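Local coordinates for AB hydrolase-1 domain-containing protein (Streptococcus mutans, PDB 4L9A) that is an alpha/beta hydrolase that probably acts as a carboxylesterase, cleaving ester bonds, at residues Ala123-Met128 and Glu249-Asn254; Ile139-Thr144 and Asn276-Lys281; Val146-Ala151 and Asp156-Leu161; Arg203-Val208 and Phe214-Ala219. All blocks are in the same frame, centred on the assembly; numbering follows the deposited sequence.

Contact 1 (Ala123-Met128 and Glu249-Asn254); sequences AALQIM and ESEYLN
L125 of helix 120-130 meets Y252 and E251 of the loop after helix 244-248 in a buried, mainly apolar contact. It joins a helix that flanks the central sheet to the loop leading to edge strand 260-263. One leucine carries the whole helix side. Its CD1 reaches the ring of Y252 near CE1, at 3.5 Å, and comes in obliquely. L125 CG also lies 3.8 Å from Y252 CE1. The two side chains cross at about a right angle. L125 CD1 has a second neighbour in the aliphatic part of E251, whose CG is 3.8 Å away. That part of E251 also lies above one face of the Y252 ring, offset toward its rim. The bend at chi2 (-86°) lets E251 present its CG to the leucine while its carboxylate goes elsewhere: E251 OE2 accepts from the backbone N of V146. Y252 OH bonds to the backbone O of T144, so the ring is anchored at its far end. Its ring also meets that of F138, with the planes nearly parallel. The loop itself is ordered by local bonds. S250 OG accepts from Y252 N at 3.1 Å, with an N-H...O angle of 157°. This is an ST turn from S250 to Y252, within a type I beta turn from S250 to L253. Helix 120-130 directly follows strand 111-117. It probably takes the place of the helix that follows the nucleophile elbow in the alpha/beta hydrolase fold.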
# COMPACT_ATOMS: atom_id res chain seq x y z
N ALA A 123 0.83 -7.00 -5.09
CA ALA A 123 0.38 -8.04 -4.16
C ALA A 123 -1.14 -8.06 -4.09
O ALA A 123 -1.75 -9.11 -4.10
CB ALA A 123 0.99 -7.82 -2.76
N ALA A 124 -1.76 -6.88 -4.03
CA ALA A 124 -3.20 -6.78 -3.85
C ALA A 124 -3.96 -7.52 -4.94
O ALA A 124 -4.95 -8.21 -4.68
CB ALA A 124 -3.63 -5.30 -3.80
N LEU A 125 -3.51 -7.39 -6.19
CA LEU A 125 -4.19 -8.06 -7.28
C LEU A 125 -4.16 -9.58 -7.10
O LEU A 125 -5.15 -10.26 -7.33
CB LEU A 125 -3.57 -7.64 -8.62
CG LEU A 125 -3.88 -6.18 -8.98
CD1 LEU A 125 -2.91 -5.68 -10.05
CD2 LEU A 125 -5.33 -6.07 -9.46
N GLN A 126 -3.02 -10.12 -6.68
CA GLN A 126 -2.90 -11.57 -6.50
C GLN A 126 -3.72 -12.05 -5.30
O GLN A 126 -4.37 -13.07 -5.37
CB GLN A 126 -1.44 -11.98 -6.32
CG GLN A 126 -0.52 -11.41 -7.39
CD GLN A 126 -0.86 -11.94 -8.77
OE1 GLN A 126 -1.50 -12.98 -8.91
NE2 GLN A 126 -0.41 -11.23 -9.81
N ILE A 127 -3.67 -11.28 -4.21
CA ILE A 127 -4.44 -11.59 -3.01
C ILE A 127 -5.94 -11.74 -3.31
O ILE A 127 -6.58 -12.72 -2.93
CB ILE A 127 -4.22 -10.50 -1.94
CG1 ILE A 127 -2.76 -10.48 -1.50
CG2 ILE A 127 -5.15 -10.72 -0.74
CD1 ILE A 127 -2.36 -9.24 -0.74
N MSE A 128 -6.51 -10.76 -4.01
CA MSE A 128 -7.94 -10.80 -4.30
C MSE A 128 -8.28 -11.96 -5.23
O MSE A 128 -9.37 -12.52 -5.16
CB MSE A 128 -8.40 -9.47 -4.89
CG MSE A 128 -8.19 -8.28 -3.96
SE MSE A 128 -8.90 -6.58 -4.70
CE MSE A 128 -7.47 -6.17 -5.97
N GLU A 249 -7.24 2.78 -18.37
CA GLU A 249 -6.86 1.62 -19.17
C GLU A 249 -6.21 0.52 -18.33
O GLU A 249 -5.72 -0.48 -18.88
CB GLU A 249 -5.85 2.02 -20.24
CG GLU A 249 -6.37 2.94 -21.31
CD GLU A 249 -5.25 3.38 -22.23
OE1 GLU A 249 -4.07 3.18 -21.86
OE2 GLU A 249 -5.55 3.93 -23.32
N SER A 250 -6.18 0.69 -17.02
CA SER A 250 -5.34 -0.17 -16.18
C SER A 250 -6.05 -1.40 -15.66
O SER A 250 -7.28 -1.54 -15.74
CB SER A 250 -4.80 0.61 -14.98
OG SER A 250 -5.80 0.72 -13.98
N GLU A 251 -5.24 -2.28 -15.06
CA GLU A 251 -5.71 -3.50 -14.43
C GLU A 251 -6.47 -3.23 -13.13
O GLU A 251 -7.01 -4.17 -12.53
CB GLU A 251 -4.50 -4.39 -14.13
CG GLU A 251 -3.42 -3.71 -13.28
CD GLU A 251 -2.42 -2.90 -14.13
OE1 GLU A 251 -2.79 -2.38 -15.20
OE2 GLU A 251 -1.24 -2.80 -13.72
N TYR A 252 -6.48 -1.99 -12.66
CA TYR A 252 -7.13 -1.68 -11.37
C TYR A 252 -8.60 -1.27 -11.54
O TYR A 252 -9.35 -1.19 -10.56
CB TYR A 252 -6.37 -0.60 -10.60
CG TYR A 252 -4.98 -1.03 -10.17
CD1 TYR A 252 -4.82 -2.03 -9.20
CD2 TYR A 252 -3.85 -0.48 -10.74
CE1 TYR A 252 -3.55 -2.44 -8.81
CE2 TYR A 252 -2.58 -0.89 -10.36
CZ TYR A 252 -2.44 -1.87 -9.39
OH TYR A 252 -1.19 -2.30 -8.99
N LEU A 253 -9.00 -1.02 -12.78
CA LEU A 253 -10.38 -0.64 -13.05
C LEU A 253 -11.16 -1.75 -13.75
O LEU A 253 -10.58 -2.58 -14.44
CB LEU A 253 -10.44 0.67 -13.86
CG LEU A 253 -10.12 1.94 -13.05
CD1 LEU A 253 -10.19 3.20 -13.91
CD2 LEU A 253 -11.06 2.06 -11.86
N ASN A 254 -12.47 -1.75 -13.55
CA ASN A 254 -13.35 -2.71 -14.17
C ASN A 254 -14.68 -2.02 -14.37
O ASN A 254 -14.78 -0.80 -14.20
CB ASN A 254 -13.51 -3.97 -13.29
CG ASN A 254 -14.05 -3.66 -11.90
OD1 ASN A 254 -14.76 -2.67 -11.70
ND2 ASN A 254 -13.72 -4.52 -10.94

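Contact 2 (Ile139-Thr144 and Asn276-Lys281); sequences IGLEPT and NSILEK
I278 of helix 275-287 packs on L141 and I139 of strand 134-141. The contact across the two segments is purely apolar, and all three side chains are buried. The nearest approach is methyl to methyl: L141 CD1 lies 3.6 Å from I278 CD1. L141 CD1 also touches the stem of the same branch, with I278 CG1 at 4.1 Å. The other branch of I278 serves the second strand residue. With CG1 anti to its carbonyl carbon (chi1 -63°), I278 sends its long branch to L141 and leaves CG2 facing I139. This second touch is looser, with I278 CG2 4.3 Å from I139 CG2. The isoleucine thus spans two strand residues that point to the same side of the sheet.

Polar interactions lie past the strand end, where the carboxylate of E142 has a salt bridge to R243 and a hydrogen bond to H268.

Strand 134-141 runs between strands 111-117 and 235-239, and backbone bonds tie it to both. C115 and F238, one from each neighbour, touch L141 as well, and H271 of helix 270-273 joins them there. K281 of helix 275-287 rests on F238, so this helix spans two adjacent strands.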
# COMPACT_ATOMS: atom_id res chain seq x y z
N ILE A 139 -9.30 -0.36 -2.66
CA ILE A 139 -9.12 1.08 -2.54
C ILE A 139 -7.66 1.37 -2.88
O ILE A 139 -6.75 1.00 -2.14
CB ILE A 139 -9.43 1.59 -1.12
CG1 ILE A 139 -10.77 1.04 -0.61
CG2 ILE A 139 -9.39 3.10 -1.08
CD1 ILE A 139 -11.97 1.45 -1.46
N GLY A 140 -7.42 2.01 -4.01
CA GLY A 140 -6.04 2.20 -4.41
C GLY A 140 -5.64 3.65 -4.45
O GLY A 140 -6.29 4.47 -5.10
N LEU A 141 -4.57 3.98 -3.75
CA LEU A 141 -3.99 5.30 -3.82
C LEU A 141 -2.78 5.24 -4.75
O LEU A 141 -1.73 4.71 -4.38
CB LEU A 141 -3.57 5.79 -2.42
CG LEU A 141 -4.68 5.90 -1.36
CD1 LEU A 141 -6.00 6.42 -1.93
CD2 LEU A 141 -4.90 4.55 -0.66
N GLU A 142 -2.95 5.75 -5.98
CA GLU A 142 -1.93 5.62 -7.03
C GLU A 142 -1.21 4.26 -7.04
O GLU A 142 0.02 4.17 -6.96
CB GLU A 142 -0.94 6.79 -6.99
CG GLU A 142 -1.62 8.09 -7.49
CD GLU A 142 -0.65 9.20 -7.84
OE1 GLU A 142 0.58 9.05 -7.66
OE2 GLU A 142 -1.15 10.26 -8.29
N PRO A 143 -2.00 3.18 -7.11
CA PRO A 143 -1.39 1.85 -7.18
C PRO A 143 -0.52 1.73 -8.42
O PRO A 143 -0.89 2.26 -9.48
CB PRO A 143 -2.60 0.91 -7.26
CG PRO A 143 -3.69 1.76 -7.85
CD PRO A 143 -3.46 3.15 -7.29
N THR A 144 0.62 1.06 -8.30
CA THR A 144 1.58 0.98 -9.39
C THR A 144 1.03 0.13 -10.54
O THR A 144 0.68 -1.03 -10.34
CB THR A 144 2.92 0.40 -8.88
OG1 THR A 144 3.32 1.10 -7.69
CG2 THR A 144 4.01 0.57 -9.95
N ASN A 276 -10.30 12.75 3.64
CA ASN A 276 -11.70 13.14 3.72
C ASN A 276 -12.46 12.63 2.51
O ASN A 276 -13.56 12.08 2.64
CB ASN A 276 -11.86 14.66 3.84
CG ASN A 276 -11.52 15.17 5.23
OD1 ASN A 276 -11.79 14.50 6.23
ND2 ASN A 276 -10.93 16.36 5.31
N SER A 277 -11.87 12.82 1.34
CA SER A 277 -12.45 12.32 0.10
C SER A 277 -12.46 10.80 0.06
O SER A 277 -13.46 10.18 -0.33
CB SER A 277 -11.69 12.87 -1.10
OG SER A 277 -12.22 12.36 -2.31
N ILE A 278 -11.35 10.19 0.48
CA ILE A 278 -11.26 8.74 0.51
C ILE A 278 -12.35 8.14 1.39
O ILE A 278 -13.07 7.22 0.98
CB ILE A 278 -9.86 8.27 0.97
CG1 ILE A 278 -8.80 8.76 -0.03
CG2 ILE A 278 -9.82 6.75 1.15
CD1 ILE A 278 -7.35 8.66 0.50
N LEU A 279 -12.50 8.67 2.60
CA LEU A 279 -13.51 8.17 3.52
C LEU A 279 -14.92 8.32 2.96
O LEU A 279 -15.77 7.45 3.10
CB LEU A 279 -13.40 8.86 4.88
CG LEU A 279 -12.55 8.10 5.90
CD1 LEU A 279 -13.25 6.82 6.32
CD2 LEU A 279 -11.16 7.80 5.36
N GLU A 280 -15.17 9.46 2.32
CA GLU A 280 -16.46 9.71 1.69
C GLU A 280 -16.80 8.60 0.67
O GLU A 280 -17.88 8.01 0.70
CB GLU A 280 -16.43 11.08 1.02
CG GLU A 280 -17.76 11.68 0.67
CD GLU A 280 -17.60 13.09 0.12
OE1 GLU A 280 -16.65 13.78 0.54
OE2 GLU A 280 -18.43 13.48 -0.73
N LYS A 281 -15.86 8.30 -0.22
CA LYS A 281 -16.05 7.21 -1.19
C LYS A 281 -16.16 5.84 -0.52
O LYS A 281 -16.95 5.00 -0.94
CB LYS A 281 -14.91 7.18 -2.20
CG LYS A 281 -14.72 8.49 -2.93
CD LYS A 281 -16.04 9.02 -3.44
CE LYS A 281 -15.92 10.47 -3.86
NZ LYS A 281 -17.27 11.05 -4.09

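Contact 3 (Val146-Ala151 and Asp156-Leu161); sequences VMIYRA and DLYPQL
M147 CG lies opposite the backbone N (chi1 -172°), and the chain then bends at chi3 (83°). This hook brings its terminal methyl to L157 and Y158. I148 also has CG1 anti to the backbone N, and a turn at chi2 (68°) carries its CD1 to the same two residues. L157 CD1 reaches in between M147 CE and A151 CB, with I148 CD1 to one side. It is the meeting point of the contact. It touches I148 CD1 and A151 CB, each at 3.7 Å. It also comes to 3.3 Å of M147 CE. That is closer than usual for two carbons, so the exact fit there is doubtful. M147 is a selenomethionine in this crystal.

Y158 packs against the same two helix side chains, M147 and I148. I148 CD1 arrives at the edge of the tyrosine ring, in its plane, 3.6 Å from both CD2 and CE2. M147 CE comes near the hydroxyl end, 3.9 Å from Y158 OH, from an oblique direction. The phenol is held from elsewhere: Y158 OH is hydrogen-bonded to E246 of helix 244-248, and its ring packs edge-to-face with F242.

Y158 sits at the N-cap position of helix 159-167, so the contact joins helix 146-151 to the start of the next helix across a short loop. It is apolar but lies near the surface, and L157 is exposed. These helices belong to the insertion between strands 134-141 and 235-239. Such a helical insertion forms the cap, or lid, in many alpha/beta hydrolases, and probably does so here.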
# COMPACT_ATOMS: atom_id res chain seq x y z
N VAL A 146 1.28 -1.77 -14.37
CA VAL A 146 2.27 -2.45 -15.18
C VAL A 146 2.87 -1.45 -16.16
O VAL A 146 4.07 -1.46 -16.42
CB VAL A 146 1.64 -3.62 -15.95
CG1 VAL A 146 2.62 -4.16 -16.98
CG2 VAL A 146 1.20 -4.72 -14.99
N MSE A 147 2.04 -0.54 -16.67
CA MSE A 147 2.53 0.49 -17.57
C MSE A 147 3.62 1.35 -16.93
O MSE A 147 4.73 1.45 -17.47
CB MSE A 147 1.40 1.39 -18.05
CG MSE A 147 1.83 2.36 -19.15
SE MSE A 147 0.69 3.95 -19.18
CE MSE A 147 1.58 4.96 -17.77
N ILE A 148 3.32 1.96 -15.79
CA ILE A 148 4.30 2.84 -15.15
C ILE A 148 5.51 2.02 -14.70
O ILE A 148 6.64 2.49 -14.76
CB ILE A 148 3.69 3.65 -13.98
CG1 ILE A 148 4.46 4.95 -13.74
CG2 ILE A 148 3.62 2.82 -12.70
CD1 ILE A 148 4.32 5.95 -14.85
N TYR A 149 5.27 0.78 -14.28
CA TYR A 149 6.36 -0.07 -13.82
C TYR A 149 7.33 -0.40 -14.94
O TYR A 149 8.54 -0.33 -14.75
CB TYR A 149 5.83 -1.36 -13.18
CG TYR A 149 6.95 -2.25 -12.71
CD1 TYR A 149 7.52 -2.06 -11.45
CD2 TYR A 149 7.47 -3.25 -13.52
CE1 TYR A 149 8.55 -2.86 -11.02
CE2 TYR A 149 8.50 -4.05 -13.10
CZ TYR A 149 9.04 -3.85 -11.85
OH TYR A 149 10.07 -4.65 -11.42
N ARG A 150 6.79 -0.77 -16.11
CA ARG A 150 7.62 -1.06 -17.28
C ARG A 150 8.45 0.14 -17.72
O ARG A 150 9.57 -0.02 -18.20
CB ARG A 150 6.76 -1.52 -18.47
CG ARG A 150 6.30 -2.96 -18.40
CD ARG A 150 5.50 -3.36 -19.64
NE ARG A 150 4.97 -4.70 -19.48
CZ ARG A 150 3.74 -5.07 -19.84
NH1 ARG A 150 3.34 -6.32 -19.66
NH2 ARG A 150 2.91 -4.18 -20.38
N ALA A 151 7.90 1.33 -17.57
CA ALA A 151 8.60 2.55 -17.95
C ALA A 151 9.56 2.98 -16.85
O ALA A 151 10.69 3.40 -17.11
CB ALA A 151 7.61 3.65 -18.26
N ASP A 156 10.31 9.92 -17.64
CA ASP A 156 10.00 10.80 -18.77
C ASP A 156 8.64 10.47 -19.41
O ASP A 156 8.09 11.30 -20.14
CB ASP A 156 11.10 10.81 -19.84
CG ASP A 156 12.35 11.55 -19.40
OD1 ASP A 156 12.59 11.60 -18.18
OD2 ASP A 156 13.07 12.09 -20.27
N LEU A 157 8.12 9.28 -19.14
CA LEU A 157 6.77 8.92 -19.58
C LEU A 157 5.83 10.07 -19.25
O LEU A 157 5.08 10.56 -20.10
CB LEU A 157 6.28 7.65 -18.87
CG LEU A 157 5.21 6.78 -19.54
CD1 LEU A 157 4.66 5.79 -18.52
CD2 LEU A 157 4.08 7.60 -20.15
N TYR A 158 5.87 10.49 -17.98
CA TYR A 158 5.17 11.67 -17.52
C TYR A 158 6.21 12.75 -17.30
O TYR A 158 7.07 12.61 -16.44
CB TYR A 158 4.46 11.39 -16.20
CG TYR A 158 3.22 10.54 -16.33
CD1 TYR A 158 2.08 11.04 -16.95
CD2 TYR A 158 3.18 9.26 -15.82
CE1 TYR A 158 0.93 10.28 -17.06
CE2 TYR A 158 2.04 8.48 -15.92
CZ TYR A 158 0.92 8.99 -16.54
OH TYR A 158 -0.21 8.22 -16.65
N PRO A 159 6.16 13.83 -18.10
CA PRO A 159 7.18 14.86 -17.87
C PRO A 159 7.09 15.42 -16.44
O PRO A 159 8.11 15.80 -15.88
CB PRO A 159 6.86 15.92 -18.94
CG PRO A 159 5.44 15.65 -19.36
CD PRO A 159 5.25 14.17 -19.20
N GLN A 160 5.90 15.45 -15.85
CA GLN A 160 5.78 16.01 -14.50
C GLN A 160 6.49 15.17 -13.43
O GLN A 160 7.07 15.72 -12.50
CB GLN A 160 4.33 16.36 -14.12
CG GLN A 160 3.24 15.35 -14.49
CD GLN A 160 3.01 15.22 -15.99
OE1 GLN A 160 3.67 14.44 -16.65
NE2 GLN A 160 2.06 15.98 -16.53
N LEU A 161 6.49 13.85 -13.58
CA LEU A 161 7.22 13.00 -12.65
C LEU A 161 8.72 13.13 -12.87
O LEU A 161 9.51 13.12 -11.92
CB LEU A 161 6.77 11.55 -12.77
CG LEU A 161 5.32 11.30 -12.39
CD1 LEU A 161 4.95 9.85 -12.66
CD2 LEU A 161 5.07 11.66 -10.91

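Contact 4 (Arg203-Val208 and Phe214-Ala219); sequences RQLNDV and FKIRLA
At the end of helix 188-206 the chain loops round and returns, which puts F214 beside V208 (CA atoms 7.0 Å apart) and I216 further off, opposite L205. F214 has the largest share of the contact, closely followed by V208. Its CG is anti to the backbone N (chi1 -176°), and this swings the ring onto V208. The ring lies under the V208 backbone: V208 C stands 4.2 Å above one face, offset toward the rim, and V208 O is 3.7 Å from F214 CG. V208 CG2 adds a methyl contact, 3.6 Å from F214 CE2.

Further along, L205 uses both methyls. CD1 meets I216 CD1 at 3.9 Å. CD2 approaches the F214 ring obliquely at CZ, 3.9 Å away, and also touches I216 CD1, at 4.0 Å. The helix belongs to the helical insertion between strands 134-141 and 235-239, probably the cap of this alpha/beta hydrolase, and the loop leads back toward the sheet. L205 is buried, with F52 and V85 from other loops also against it. The returning chain is tied down outside the contact as well: K215 N bonds to N87, and I216 O to N79.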
# COMPACT_ATOMS: atom_id res chain seq x y z
N ARG A 203 17.92 2.31 10.50
CA ARG A 203 18.94 1.85 11.43
C ARG A 203 19.21 0.35 11.24
O ARG A 203 20.36 -0.07 11.11
CB ARG A 203 18.52 2.16 12.86
CG ARG A 203 19.51 1.71 13.92
CD ARG A 203 19.19 2.33 15.28
NE ARG A 203 17.80 2.12 15.71
CZ ARG A 203 16.85 3.05 15.68
NH1 ARG A 203 17.11 4.27 15.23
NH2 ARG A 203 15.62 2.76 16.10
N GLN A 204 18.16 -0.47 11.24
CA GLN A 204 18.34 -1.90 11.01
C GLN A 204 18.95 -2.16 9.62
O GLN A 204 19.81 -3.03 9.46
CB GLN A 204 17.01 -2.67 11.15
CG GLN A 204 16.19 -2.31 12.40
CD GLN A 204 16.98 -2.45 13.70
OE1 GLN A 204 17.72 -3.42 13.90
NE2 GLN A 204 16.84 -1.46 14.58
N LEU A 205 18.52 -1.41 8.62
CA LEU A 205 19.04 -1.58 7.26
C LEU A 205 20.52 -1.26 7.15
O LEU A 205 21.20 -1.79 6.28
CB LEU A 205 18.24 -0.76 6.25
CG LEU A 205 16.92 -1.40 5.83
CD1 LEU A 205 16.05 -0.37 5.10
CD2 LEU A 205 17.16 -2.62 4.95
N ASN A 206 21.03 -0.40 8.02
CA ASN A 206 22.45 -0.07 8.01
C ASN A 206 23.32 -1.33 8.12
O ASN A 206 24.43 -1.38 7.60
CB ASN A 206 22.80 0.90 9.15
CG ASN A 206 22.30 2.32 8.88
OD1 ASN A 206 21.99 2.67 7.75
ND2 ASN A 206 22.23 3.14 9.93
N ASP A 207 22.80 -2.35 8.81
CA ASP A 207 23.57 -3.56 9.05
C ASP A 207 23.75 -4.39 7.79
O ASP A 207 24.76 -5.07 7.64
CB ASP A 207 22.91 -4.45 10.12
CG ASP A 207 22.94 -3.82 11.49
OD1 ASP A 207 23.86 -3.04 11.76
OD2 ASP A 207 22.03 -4.11 12.30
N VAL A 208 22.78 -4.36 6.88
CA VAL A 208 22.82 -5.25 5.72
C VAL A 208 22.89 -4.61 4.33
O VAL A 208 23.35 -5.24 3.37
CB VAL A 208 21.62 -6.21 5.73
CG1 VAL A 208 21.71 -7.13 6.92
CG2 VAL A 208 20.32 -5.43 5.73
N PHE A 214 22.83 -8.22 -1.28
CA PHE A 214 21.60 -7.70 -0.70
C PHE A 214 20.66 -7.06 -1.70
O PHE A 214 21.06 -6.18 -2.45
CB PHE A 214 21.89 -6.68 0.40
CG PHE A 214 20.65 -6.19 1.10
CD1 PHE A 214 20.11 -4.96 0.80
CD2 PHE A 214 20.01 -7.00 2.03
CE1 PHE A 214 18.96 -4.51 1.45
CE2 PHE A 214 18.86 -6.57 2.67
CZ PHE A 214 18.34 -5.32 2.38
N LYS A 215 19.40 -7.51 -1.68
CA LYS A 215 18.34 -6.89 -2.46
C LYS A 215 17.24 -6.51 -1.50
O LYS A 215 16.74 -7.36 -0.75
CB LYS A 215 17.78 -7.87 -3.50
CG LYS A 215 18.78 -8.30 -4.54
CD LYS A 215 19.34 -7.11 -5.29
CE LYS A 215 20.49 -7.53 -6.18
NZ LYS A 215 20.11 -8.67 -7.07
N ILE A 216 16.86 -5.24 -1.51
CA ILE A 216 15.93 -4.73 -0.51
C ILE A 216 14.49 -5.18 -0.81
O ILE A 216 13.65 -5.26 0.10
CB ILE A 216 16.02 -3.20 -0.40
CG1 ILE A 216 15.29 -2.73 0.87
CG2 ILE A 216 15.46 -2.53 -1.66
CD1 ILE A 216 15.76 -1.39 1.37
N ARG A 217 14.21 -5.52 -2.06
CA ARG A 217 12.84 -5.89 -2.41
C ARG A 217 12.77 -7.01 -3.44
O ARG A 217 13.65 -7.14 -4.28
CB ARG A 217 12.08 -4.67 -2.92
CG ARG A 217 10.59 -4.90 -3.14
CD ARG A 217 9.85 -3.58 -3.30
NE ARG A 217 10.20 -2.67 -2.21
CZ ARG A 217 11.17 -1.75 -2.28
NH1 ARG A 217 11.89 -1.62 -3.39
NH2 ARG A 217 11.41 -0.97 -1.24
N LEU A 218 11.71 -7.80 -3.37
CA LEU A 218 11.51 -8.87 -4.34
C LEU A 218 11.42 -8.28 -5.75
O LEU A 218 10.97 -7.16 -5.94
CB LEU A 218 10.25 -9.66 -4.00
CG LEU A 218 8.90 -8.92 -4.02
CD1 LEU A 218 8.32 -8.87 -5.44
CD2 LEU A 218 7.94 -9.59 -3.05
N ALA A 219 11.88 -9.03 -6.74
CA ALA A 219 11.82 -8.54 -8.11
C ALA A 219 10.53 -9.00 -8.80
O ALA A 219 10.10 -10.14 -8.60
CB ALA A 219 13.04 -9.00 -8.89

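Contacts 1 and 2 are buried in the core beside the sheet, while contact 3 is at the surface and contact 4 is partly buried. All four rest on apolar side chains, but in different ways. Contact 2 is aliphatic only. Contacts 1 and 3 each use a tyrosine whose hydroxyl is bonded outside the contact. Contact 4 sets a phenylalanine ring under a backbone. The first two join parts far apart in sequence; contacts 3 and 4 close short loops in the helical insertion and do not touch each other. Contact 1 reaches contacts 2 and 3 through two polar bonds. Contact 4 is separate, its centre 25 Å or more from the others.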